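Local structure of DegQ (Legionella fallonii, 3PV2) at residues T125-L130 with I239-D244; A398-R401 with R405-D408; I410-K415 with S445-V450. The protein probably degrades misfolded proteins as an HtrA-family serine protease, with trypsin-like and PDZ domains, assembling into large 12-meric particles that enclose its own proteolytic compartment. One frame throughout, in Å; residues are numbered along the deposited sequence.

Contact 1: residues T125-L130 with I239-D244; sequences TDLAVL and INMVKD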
ATOM      1  N   THR B 125      41.455  -0.810  18.801  1.00 58.45           N
ATOM      2  CA  THR B 125      41.568  -2.171  19.333  1.00 54.66           C
ATOM      3  C   THR B 125      40.381  -2.573  20.217  1.00 51.48           C
ATOM      4  O   THR B 125      40.351  -3.700  20.739  1.00 48.89           O
ATOM      5  CB  THR B 125      42.830  -2.305  20.171  1.00 54.83           C
ATOM      6  OG1 THR B 125      42.832  -1.278  21.153  1.00 56.62           O
ATOM      7  CG2 THR B 125      44.058  -2.132  19.355  1.00 56.38           C
ATOM      8  N   ASP B 126      39.420  -1.656  20.377  1.00 49.77           N
ATOM      9  CA  ASP B 126      38.265  -1.823  21.250  1.00 47.49           C
ATOM     10  C   ASP B 126      38.638  -2.229  22.659  1.00 45.87           C
ATOM     11  O   ASP B 126      38.011  -3.144  23.212  1.00 42.55           O
ATOM     12  CB  ASP B 126      37.252  -2.843  20.657  1.00 48.69           C
ATOM     13  CG  ASP B 126      35.868  -2.733  21.317  1.00 50.17           C
ATOM     14  OD1 ASP B 126      35.588  -1.693  21.966  1.00 53.23           O
ATOM     15  OD2 ASP B 126      35.086  -3.675  21.229  1.00 50.83           O
ATOM     16  N   LEU B 127      39.603  -1.510  23.260  1.00 46.15           N
ATOM     17  CA  LEU B 127      39.974  -1.669  24.649  1.00 45.31           C
ATOM     18  C   LEU B 127      39.828  -0.384  25.435  1.00 46.04           C
ATOM     19  O   LEU B 127      39.904   0.712  24.882  1.00 47.26           O
ATOM     20  CB  LEU B 127      41.424  -2.128  24.775  1.00 45.68           C
ATOM     21  CG  LEU B 127      41.633  -3.505  24.148  1.00 44.82           C
ATOM     22  CD1 LEU B 127      43.175  -3.702  24.031  1.00 45.72           C
ATOM     23  CD2 LEU B 127      40.902  -4.574  25.021  1.00 40.74           C
ATOM     24  N   ALA B 128      39.596  -0.522  26.741  1.00 44.08           N
ATOM     25  CA  ALA B 128      39.542   0.627  27.634  1.00 43.73           C
ATOM     26  C   ALA B 128      40.051   0.182  28.967  1.00 42.72           C
ATOM     27  O   ALA B 128      39.902  -0.960  29.326  1.00 40.86           O
ATOM     28  CB  ALA B 128      38.169   1.137  27.756  1.00 43.89           C
ATOM     29  N   VAL B 129      40.700   1.100  29.664  1.00 43.67           N
ATOM     30  CA  VAL B 129      41.252   0.876  30.972  1.00 44.18           C
ATOM     31  C   VAL B 129      40.480   1.759  31.945  1.00 44.82           C
ATOM     32  O   VAL B 129      40.228   2.967  31.672  1.00 45.53           O
ATOM     33  CB  VAL B 129      42.712   1.270  30.988  1.00 45.58           C
ATOM     34  CG1 VAL B 129      43.354   0.951  32.310  1.00 46.65           C
ATOM     35  CG2 VAL B 129      43.472   0.646  29.795  1.00 45.32           C
ATOM     36  N   LEU B 130      40.104   1.131  33.056  1.00 44.05           N
ATOM     37  CA  LEU B 130      39.339   1.748  34.118  1.00 44.94           C
ATOM     38  C   LEU B 130      40.132   1.551  35.406  1.00 46.69           C
ATOM     39  O   LEU B 130      40.877   0.546  35.564  1.00 44.94           O
ATOM     40  CB  LEU B 130      37.985   1.040  34.324  1.00 43.56           C
ATOM     41  CG  LEU B 130      36.991   0.907  33.152  1.00 42.98           C
ATOM     42  CD1 LEU B 130      35.708   0.187  33.626  1.00 40.82           C
ATOM     43  CD2 LEU B 130      36.674   2.228  32.525  1.00 42.52           C
ATOM     44  N   ILE B 239      45.642 -11.340  24.657  1.00 48.09           N
ATOM     45  CA  ILE B 239      46.045 -10.646  25.834  1.00 48.80           C
ATOM     46  C   ILE B 239      47.376  -9.901  25.637  1.00 51.38           C
ATOM     47  O   ILE B 239      47.586  -8.848  26.237  1.00 49.68           O
ATOM     48  CB  ILE B 239      46.163 -11.606  27.019  1.00 47.19           C
ATOM     49  CG1 ILE B 239      46.325 -10.854  28.328  1.00 47.95           C
ATOM     50  CG2 ILE B 239      47.336 -12.496  26.820  1.00 51.17           C
ATOM     51  CD1 ILE B 239      45.189  -9.983  28.646  1.00 43.51           C
ATOM     52  N   ASN B 240      48.267 -10.440  24.805  1.00 54.09           N
ATOM     53  CA  ASN B 240      49.596  -9.816  24.655  1.00 56.54           C
ATOM     54  C   ASN B 240      49.464  -8.408  24.083  1.00 57.26           C
ATOM     55  O   ASN B 240      50.093  -7.473  24.550  1.00 57.98           O
ATOM     56  CB  ASN B 240      50.490 -10.659  23.764  1.00 57.73           C
ATOM     57  CG  ASN B 240      51.040 -11.865  24.456  1.00 56.79           C
ATOM     58  OD1 ASN B 240      50.716 -12.186  25.611  1.00 58.66           O
ATOM     59  ND2 ASN B 240      51.916 -12.541  23.755  1.00 58.93           N
ATOM     60  N   MET B 241      48.607  -8.259  23.091  1.00 56.91           N
ATOM     61  CA  MET B 241      48.255  -6.950  22.625  1.00 57.96           C
ATOM     62  C   MET B 241      47.548  -6.143  23.702  1.00 56.32           C
ATOM     63  O   MET B 241      47.821  -4.936  23.851  1.00 55.91           O
ATOM     64  CB  MET B 241      47.339  -7.070  21.452  1.00 58.45           C
ATOM     65  CG  MET B 241      47.111  -5.791  20.754  1.00 63.19           C
ATOM     66  SD  MET B 241      45.940  -6.090  19.423  1.00 75.35           S
ATOM     67  CE  MET B 241      44.500  -5.300  20.137  1.00 74.67           C
ATOM     68  N   VAL B 242      46.652  -6.785  24.451  1.00 53.61           N
ATOM     69  CA  VAL B 242      45.976  -6.083  25.533  1.00 52.81           C
ATOM     70  C   VAL B 242      46.969  -5.476  26.536  1.00 53.67           C
ATOM     71  O   VAL B 242      46.848  -4.321  26.847  1.00 52.63           O
ATOM     72  CB  VAL B 242      44.947  -6.959  26.267  1.00 51.41           C
ATOM     73  CG1 VAL B 242      44.399  -6.225  27.481  1.00 47.16           C
ATOM     74  CG2 VAL B 242      43.854  -7.325  25.298  1.00 51.09           C
ATOM     75  N   LYS B 243      47.930  -6.252  27.019  1.00 56.55           N
ATOM     76  CA  LYS B 243      48.982  -5.782  27.945  1.00 59.88           C
ATOM     77  C   LYS B 243      49.673  -4.498  27.459  1.00 61.50           C
ATOM     78  O   LYS B 243      49.926  -3.557  28.231  1.00 60.69           O
ATOM     79  CB  LYS B 243      50.101  -6.829  28.099  1.00 62.37           C
ATOM     80  CG  LYS B 243      49.768  -8.116  28.881  1.00 65.52           C
ATOM     81  CD  LYS B 243      51.025  -9.018  29.233  1.00 72.50           C
ATOM     82  CE  LYS B 243      52.203  -8.947  28.208  1.00 77.91           C
ATOM     83  NZ  LYS B 243      53.347  -9.890  28.519  1.00 81.29           N
ATOM     84  N   ASP B 244      49.974  -4.456  26.171  1.00 62.32           N
ATOM     85  CA  ASP B 244      50.737  -3.344  25.674  1.00 63.44           C
ATOM     86  C   ASP B 244      49.853  -2.114  25.413  1.00 60.93           C
ATOM     87  O   ASP B 244      50.282  -0.968  25.690  1.00 59.65           O
ATOM     88  CB  ASP B 244      51.612  -3.810  24.520  1.00 65.83           C
ATOM     89  CG  ASP B 244      52.554  -4.984  24.952  1.00 71.97           C
ATOM     90  OD1 ASP B 244      52.128  -5.842  25.778  1.00 78.91           O
ATOM     91  OD2 ASP B 244      53.721  -5.057  24.493  1.00 79.93           O
TER
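Met241 reaches from the helix 239-252 to Thr125, and its terminal methyl comes up against CB and CG2 of Thr125. CE of Met241 lies 3.3 Å from CG2 of Thr125 and nearly as close to CB, a tight fit. The side chain leaves the helix extended, CG anti to the backbone N (chi1 -170°), and a bend about CG-SD swings the methyl round to the threonine. Beside this pair, Leu127 lays both of its methyl branches on one branch of Val242, CD1 coming within 3.9 Å of Val242 CG2. All four residues are buried and the join is wholly apolar.

Behind these groups, Thr125 OG1 is hydrogen-bonded to Asp122 OD2, while CG2 and CB face the methionine. Asp126 and Leu127 stand opposite Asp122 in a G1 beta bulge, just where the strand 127-131 begins. Leu127 also touches Ile92 of the first barrel, whereas Val242 rests on Ile219 of the second. Next to the contact, Asp126 OD2 is hydrogen-bonded to His96 ND1, consistent with the Asp-His pair of a catalytic triad. The helix that follows the last strand of the second barrel and packs against the first is typical of the trypsin fold.

Contact 2: residues A398-R401 with R405-D408; sequences AGWR and RPGD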
ATOM      1  N   ALA B 398      47.024  20.943  -2.598  1.00 33.75           N
ATOM      2  CA  ALA B 398      46.977  22.276  -3.074  1.00 33.60           C
ATOM      3  C   ALA B 398      46.339  22.363  -4.444  1.00 33.16           C
ATOM      4  O   ALA B 398      45.633  23.323  -4.755  1.00 33.30           O
ATOM      5  CB  ALA B 398      48.351  22.875  -3.057  1.00 33.51           C
ATOM      6  N   GLY B 399      46.485  21.293  -5.225  1.00 32.79           N
ATOM      7  CA  GLY B 399      45.902  21.181  -6.531  1.00 32.48           C
ATOM      8  C   GLY B 399      44.400  21.168  -6.493  1.00 32.89           C
ATOM      9  O   GLY B 399      43.730  21.991  -7.128  1.00 32.96           O
ATOM     10  N   TRP B 400      43.866  20.283  -5.654  1.00 33.34           N
ATOM     11  CA  TRP B 400      42.439  20.168  -5.487  1.00 33.98           C
ATOM     12  C   TRP B 400      41.867  21.514  -5.002  1.00 34.47           C
ATOM     13  O   TRP B 400      40.891  22.001  -5.534  1.00 34.82           O
ATOM     14  CB  TRP B 400      42.092  19.067  -4.466  1.00 34.57           C
ATOM     15  CG  TRP B 400      40.666  18.922  -4.277  1.00 37.59           C
ATOM     16  CD1 TRP B 400      39.879  19.706  -3.485  1.00 45.70           C
ATOM     17  CD2 TRP B 400      39.799  18.006  -4.910  1.00 43.66           C
ATOM     18  NE1 TRP B 400      38.573  19.311  -3.566  1.00 46.86           N
ATOM     19  CE2 TRP B 400      38.495  18.261  -4.430  1.00 49.56           C
ATOM     20  CE3 TRP B 400      39.981  16.985  -5.823  1.00 49.28           C
ATOM     21  CZ2 TRP B 400      37.374  17.521  -4.833  1.00 54.46           C
ATOM     22  CZ3 TRP B 400      38.844  16.210  -6.224  1.00 55.59           C
ATOM     23  CH2 TRP B 400      37.561  16.505  -5.731  1.00 55.28           C
ATOM     24  N   ARG B 401      42.494  22.083  -4.011  1.00 34.60           N
ATOM     25  CA  ARG B 401      42.024  23.397  -3.486  1.00 35.53           C
ATOM     26  C   ARG B 401      41.969  24.478  -4.576  1.00 34.94           C
ATOM     27  O   ARG B 401      41.120  25.357  -4.546  1.00 36.37           O
ATOM     28  CB  ARG B 401      42.995  23.968  -2.472  1.00 36.58           C
ATOM     29  CG  ARG B 401      42.765  23.605  -1.076  1.00 45.97           C
ATOM     30  CD  ARG B 401      43.428  24.718  -0.085  1.00 49.91           C
ATOM     31  NE  ARG B 401      44.879  24.955  -0.229  1.00 52.56           N
ATOM     32  CZ  ARG B 401      45.830  24.040   0.050  1.00 54.99           C
ATOM     33  NH1 ARG B 401      45.494  22.802   0.426  1.00 52.29           N
ATOM     34  NH2 ARG B 401      47.133  24.353  -0.088  1.00 57.55           N
ATOM     35  N   ARG B 405      40.780  18.934 -11.007  1.00 33.42           N
ATOM     36  CA  ARG B 405      40.044  17.696 -10.765  1.00 33.98           C
ATOM     37  C   ARG B 405      40.497  16.553 -11.703  1.00 33.75           C
ATOM     38  O   ARG B 405      41.002  16.799 -12.831  1.00 33.33           O
ATOM     39  CB  ARG B 405      38.550  17.951 -11.035  1.00 36.00           C
ATOM     40  CG  ARG B 405      37.865  18.924 -10.055  1.00 36.53           C
ATOM     41  CD  ARG B 405      37.678  18.332  -8.665  1.00 39.74           C
ATOM     42  NE  ARG B 405      37.083  19.310  -7.742  1.00 42.28           N
ATOM     43  CZ  ARG B 405      37.736  20.249  -7.074  1.00 43.89           C
ATOM     44  NH1 ARG B 405      39.069  20.412  -7.177  1.00 40.30           N
ATOM     45  NH2 ARG B 405      37.048  21.014  -6.252  1.00 45.21           N
ATOM     46  N   PRO B 406      40.294  15.311 -11.250  1.00 34.17           N
ATOM     47  CA  PRO B 406      40.665  14.171 -12.048  1.00 34.16           C
ATOM     48  C   PRO B 406      40.148  14.338 -13.440  1.00 35.00           C
ATOM     49  O   PRO B 406      39.048  14.865 -13.632  1.00 36.16           O
ATOM     50  CB  PRO B 406      39.983  12.998 -11.336  1.00 36.05           C
ATOM     51  CG  PRO B 406      39.988  13.476  -9.821  1.00 36.84           C
ATOM     52  CD  PRO B 406      39.636  14.940  -9.977  1.00 34.86           C
ATOM     53  N   GLY B 407      40.934  13.936 -14.442  1.00 34.22           N
ATOM     54  CA  GLY B 407      40.490  14.173 -15.817  1.00 34.17           C
ATOM     55  C   GLY B 407      41.008  15.406 -16.476  1.00 33.56           C
ATOM     56  O   GLY B 407      41.028  15.437 -17.691  1.00 33.65           O
ATOM     57  N   ASP B 408      41.378  16.438 -15.690  1.00 33.14           N
ATOM     58  CA  ASP B 408      42.006  17.607 -16.213  1.00 32.70           C
ATOM     59  C   ASP B 408      43.302  17.338 -16.971  1.00 32.31           C
ATOM     60  O   ASP B 408      44.078  16.474 -16.553  1.00 32.20           O
ATOM     61  CB  ASP B 408      42.288  18.578 -15.075  1.00 32.43           C
ATOM     62  CG  ASP B 408      41.050  19.311 -14.589  1.00 32.94           C
ATOM     63  OD1 ASP B 408      39.963  19.147 -15.186  1.00 33.53           O
ATOM     64  OD2 ASP B 408      41.153  20.098 -13.581  1.00 32.90           O
TER
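Trp400 and Arg405 stack face to face at the end of helix 398-402, in the second PDZ domain, where the chain turns toward the strand 409-413. The guanidinium lies flat on one face of the indole, the planes only 1° apart and their centres separated by 3.6 Å. CZ of Arg405 sits above the six-membered ring in a cation-pi contact, and CD, over the same ring, adds a CH-pi contact. The arginine chain runs across the indole at about a right angle to the tryptophan side chain, its bend at chi2 (-71°) carrying the far end over the ring. Rotation of the guanidinium is further fixed at its edge: NH1 donates in its own plane to the carbonyl of the very residue it stacks on, 2.9 Å from Trp400 O. Pro406 CD approaches the ring obliquely at CZ3, and Gln38 of a second subunit also packs on Trp400.

Arg405 begins a type II turn that ends at Asp408, with Gly407 in the positive-phi position. Asp408 N closes it on Arg405 O. The aspartate, salt-bridged to Arg441 as well, is met at OD2 by Arg405 N, 2.8 Å away and well above the carboxylate plane.

Contact 3: residues I410-K415 with S445-V450; sequences IISANK and SMYLLV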
ATOM      1  N   ILE B 410      46.702  19.216 -17.885  1.00 31.49           N
ATOM      2  CA  ILE B 410      47.581  20.367 -17.752  1.00 31.35           C
ATOM      3  C   ILE B 410      48.369  20.580 -19.032  1.00 31.55           C
ATOM      4  O   ILE B 410      49.205  19.754 -19.429  1.00 31.72           O
ATOM      5  CB  ILE B 410      48.522  20.225 -16.622  1.00 31.21           C
ATOM      6  CG1 ILE B 410      47.721  20.130 -15.327  1.00 31.13           C
ATOM      7  CG2 ILE B 410      49.460  21.467 -16.474  1.00 31.23           C
ATOM      8  CD1 ILE B 410      48.611  19.568 -14.125  1.00 31.12           C
ATOM      9  N   ILE B 411      48.018  21.651 -19.719  1.00 31.68           N
ATOM     10  CA  ILE B 411      48.629  21.928 -21.021  1.00 32.01           C
ATOM     11  C   ILE B 411      49.672  23.043 -21.028  1.00 32.16           C
ATOM     12  O   ILE B 411      50.433  23.131 -21.974  1.00 32.56           O
ATOM     13  CB  ILE B 411      47.590  22.207 -22.099  1.00 32.32           C
ATOM     14  CG1 ILE B 411      46.790  23.442 -21.765  1.00 32.34           C
ATOM     15  CG2 ILE B 411      46.642  21.019 -22.250  1.00 32.39           C
ATOM     16  CD1 ILE B 411      46.031  23.980 -23.123  1.00 32.90           C
ATOM     17  N   SER B 412      49.799  23.808 -19.934  1.00 31.97           N
ATOM     18  CA  SER B 412      50.861  24.747 -19.775  1.00 32.21           C
ATOM     19  C   SER B 412      50.993  25.042 -18.328  1.00 31.99           C
ATOM     20  O   SER B 412      50.086  24.822 -17.508  1.00 31.69           O
ATOM     21  CB  SER B 412      50.563  26.009 -20.615  1.00 32.58           C
ATOM     22  OG  SER B 412      49.681  26.942 -19.916  1.00 32.51           O
ATOM     23  N   ALA B 413      52.198  25.398 -17.937  1.00 32.26           N
ATOM     24  CA  ALA B 413      52.471  25.705 -16.562  1.00 32.19           C
ATOM     25  C   ALA B 413      53.439  26.911 -16.586  1.00 32.75           C
ATOM     26  O   ALA B 413      54.428  26.902 -17.316  1.00 33.22           O
ATOM     27  CB  ALA B 413      53.110  24.522 -15.804  1.00 32.12           C
ATOM     28  N   ASN B 414      53.134  27.913 -15.780  1.00 32.83           N
ATOM     29  CA  ASN B 414      53.835  29.226 -15.818  1.00 33.48           C
ATOM     30  C   ASN B 414      54.101  29.658 -17.235  1.00 33.89           C
ATOM     31  O   ASN B 414      55.203  30.061 -17.567  1.00 34.55           O
ATOM     32  CB  ASN B 414      55.131  29.159 -15.044  1.00 33.91           C
ATOM     33  CG  ASN B 414      54.907  28.879 -13.516  1.00 33.67           C
ATOM     34  OD1 ASN B 414      53.817  29.120 -12.992  1.00 33.35           O
ATOM     35  ND2 ASN B 414      55.942  28.355 -12.828  1.00 33.99           N
ATOM     36  N   LYS B 415      53.066  29.539 -18.068  1.00 33.62           N
ATOM     37  CA  LYS B 415      53.064  29.976 -19.446  1.00 34.05           C
ATOM     38  C   LYS B 415      53.974  29.196 -20.321  1.00 34.30           C
ATOM     39  O   LYS B 415      54.331  29.676 -21.363  1.00 36.42           O
ATOM     40  CB  LYS B 415      53.482  31.459 -19.601  1.00 35.23           C
ATOM     41  CG  LYS B 415      52.953  32.383 -18.596  1.00 38.99           C
ATOM     42  CD  LYS B 415      51.470  32.265 -18.566  1.00 45.87           C
ATOM     43  CE  LYS B 415      50.753  33.197 -19.508  1.00 53.16           C
ATOM     44  NZ  LYS B 415      49.398  32.609 -19.763  1.00 56.10           N
ATOM     45  N   SER B 445      38.505  25.265 -20.944  1.00 37.30           N
ATOM     46  CA  SER B 445      39.832  25.413 -20.381  1.00 35.26           C
ATOM     47  C   SER B 445      39.721  26.430 -19.307  1.00 34.73           C
ATOM     48  O   SER B 445      38.834  27.257 -19.346  1.00 36.69           O
ATOM     49  CB  SER B 445      40.790  25.888 -21.461  1.00 34.92           C
ATOM     50  OG  SER B 445      41.199  24.831 -22.333  1.00 41.33           O
ATOM     51  N   MET B 446      40.665  26.431 -18.390  1.00 34.08           N
ATOM     52  CA  MET B 446      40.818  27.520 -17.468  1.00 34.21           C
ATOM     53  C   MET B 446      42.209  27.629 -16.860  1.00 33.53           C
ATOM     54  O   MET B 446      42.923  26.628 -16.760  1.00 32.94           O
ATOM     55  CB  MET B 446      39.807  27.479 -16.342  1.00 36.29           C
ATOM     56  CG  MET B 446      39.797  26.205 -15.570  1.00 44.85           C
ATOM     57  SD  MET B 446      38.344  26.306 -14.427  1.00 68.61           S
ATOM     58  CE  MET B 446      37.989  28.077 -14.459  1.00 58.10           C
ATOM     59  N   TYR B 447      42.541  28.850 -16.431  1.00 33.77           N
ATOM     60  CA  TYR B 447      43.742  29.062 -15.693  1.00 33.36           C
ATOM     61  C   TYR B 447      43.490  28.945 -14.175  1.00 33.41           C
ATOM     62  O   TYR B 447      42.496  29.468 -13.716  1.00 34.04           O
ATOM     63  CB  TYR B 447      44.365  30.443 -15.980  1.00 33.72           C
ATOM     64  CG  TYR B 447      45.050  30.531 -17.312  1.00 33.66           C
ATOM     65  CD1 TYR B 447      46.404  30.201 -17.438  1.00 33.26           C
ATOM     66  CD2 TYR B 447      44.387  31.066 -18.434  1.00 34.21           C
ATOM     67  CE1 TYR B 447      47.059  30.288 -18.654  1.00 33.37           C
ATOM     68  CE2 TYR B 447      45.015  31.186 -19.632  1.00 34.28           C
ATOM     69  CZ  TYR B 447      46.371  30.808 -19.760  1.00 33.87           C
ATOM     70  OH  TYR B 447      47.027  30.985 -20.946  1.00 34.13           O
ATOM     71  N   LEU B 448      44.389  28.280 -13.432  1.00 32.91           N
ATOM     72  CA  LEU B 448      44.164  28.067 -11.982  1.00 33.03           C
ATOM     73  C   LEU B 448      45.476  28.412 -11.345  1.00 32.84           C
ATOM     74  O   LEU B 448      46.505  28.155 -11.937  1.00 32.48           O
ATOM     75  CB  LEU B 448      43.969  26.577 -11.805  1.00 32.67           C
ATOM     76  CG  LEU B 448      42.581  25.987 -11.773  1.00 33.51           C
ATOM     77  CD1 LEU B 448      41.453  26.950 -12.054  1.00 33.82           C
ATOM     78  CD2 LEU B 448      42.515  24.631 -12.368  1.00 34.23           C
ATOM     79  N   LEU B 449      45.488  28.935 -10.144  1.00 33.21           N
ATOM     80  CA  LEU B 449      46.733  29.205  -9.499  1.00 33.17           C
ATOM     81  C   LEU B 449      46.841  28.295  -8.344  1.00 33.08           C
ATOM     82  O   LEU B 449      46.006  28.313  -7.512  1.00 33.46           O
ATOM     83  CB  LEU B 449      46.695  30.611  -8.965  1.00 33.86           C
ATOM     84  CG  LEU B 449      47.423  31.661  -9.778  1.00 38.19           C
ATOM     85  CD1 LEU B 449      47.189  33.035  -9.082  1.00 46.73           C
ATOM     86  CD2 LEU B 449      48.954  31.347  -9.777  1.00 36.16           C
ATOM     87  N   VAL B 450      47.835  27.447  -8.326  1.00 32.68           N
ATOM     88  CA  VAL B 450      48.036  26.545  -7.259  1.00 32.69           C
ATOM     89  C   VAL B 450      49.021  27.209  -6.284  1.00 33.10           C
ATOM     90  O   VAL B 450      50.076  27.664  -6.675  1.00 33.13           O
ATOM     91  CB  VAL B 450      48.667  25.265  -7.803  1.00 32.23           C
ATOM     92  CG1 VAL B 450      48.848  24.261  -6.589  1.00 32.38           C
ATOM     93  CG2 VAL B 450      47.759  24.685  -8.938  1.00 31.92           C
TER
HETATM   94  O   HOH W   1      49.359  30.090 -20.943  1.00 49.03           O
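Lys415 and Tyr447 meet through a water. The water oxygen accepts from Lys415 NZ at 2.8 Å and bonds to Tyr447 OH at the short distance of 2.5 Å, lying in the plane of the tyrosine ring at its edge. The two side chains cross at about a right angle. Lys415 is curled rather than extended, with successive bends at chi2 (-55°) and chi3 (-90°), which bring the ammonium round to the hydroxyl end of Tyr447; NZ ends 3.1 Å from Tyr447 OH and 3.5 Å from Tyr447 CE1, placed obliquely to the ring.

Van der Waals contact is slight. Ser412 OG approaches Tyr447 CE1 at 4.4 Å, its hydroxyl being engaged in a hydrogen bond with Gln438.

The backbones explain this sparseness. In the curled antiparallel sheet of the second PDZ domain, strand 435-441 lies between strands 409-413 and 444-450, pairing with each, so that the two segments are next-but-one neighbours running in the same sense; Ser412 and Tyr447 are their nearest residues, with CA atoms 9.3 Å apart. The two segments therefore meet through side chains, chiefly those of Lys415 and Tyr447. Asn414 and Lys415, both with positive phi, make the tight turn into strand 416-417, and Asn414 OD1 accepts from Leu436 N of the middle strand.

Contacts between subunits add a last set of interactions. Gly303 of a third subunit packs on both Lys415 and Tyr447, and Tyr447 N donates to Gln265 OE1 of that same subunit.

In the fold
From the N terminus, the first barrel leads into contact 1, which closes a long loop: the 108 residues between its segments include the strands of the second barrel, and the returning helix ties the two barrels together. The chain then passes through the first PDZ domain before reaching contact 2, a short closure across the end of helix 398-402. Contact 3 follows, spanning helix 421-428 and strand 435-441. The three lie in series, none nested or crossed. Contact 1 stands apart, its centre about 42 Å from that of contact 2, but contacts 2 and 3 are centred about 11 Å apart and touch, Val450 CG1 packing 3.8 Å from Ala398 C, joining the final strand to the helix.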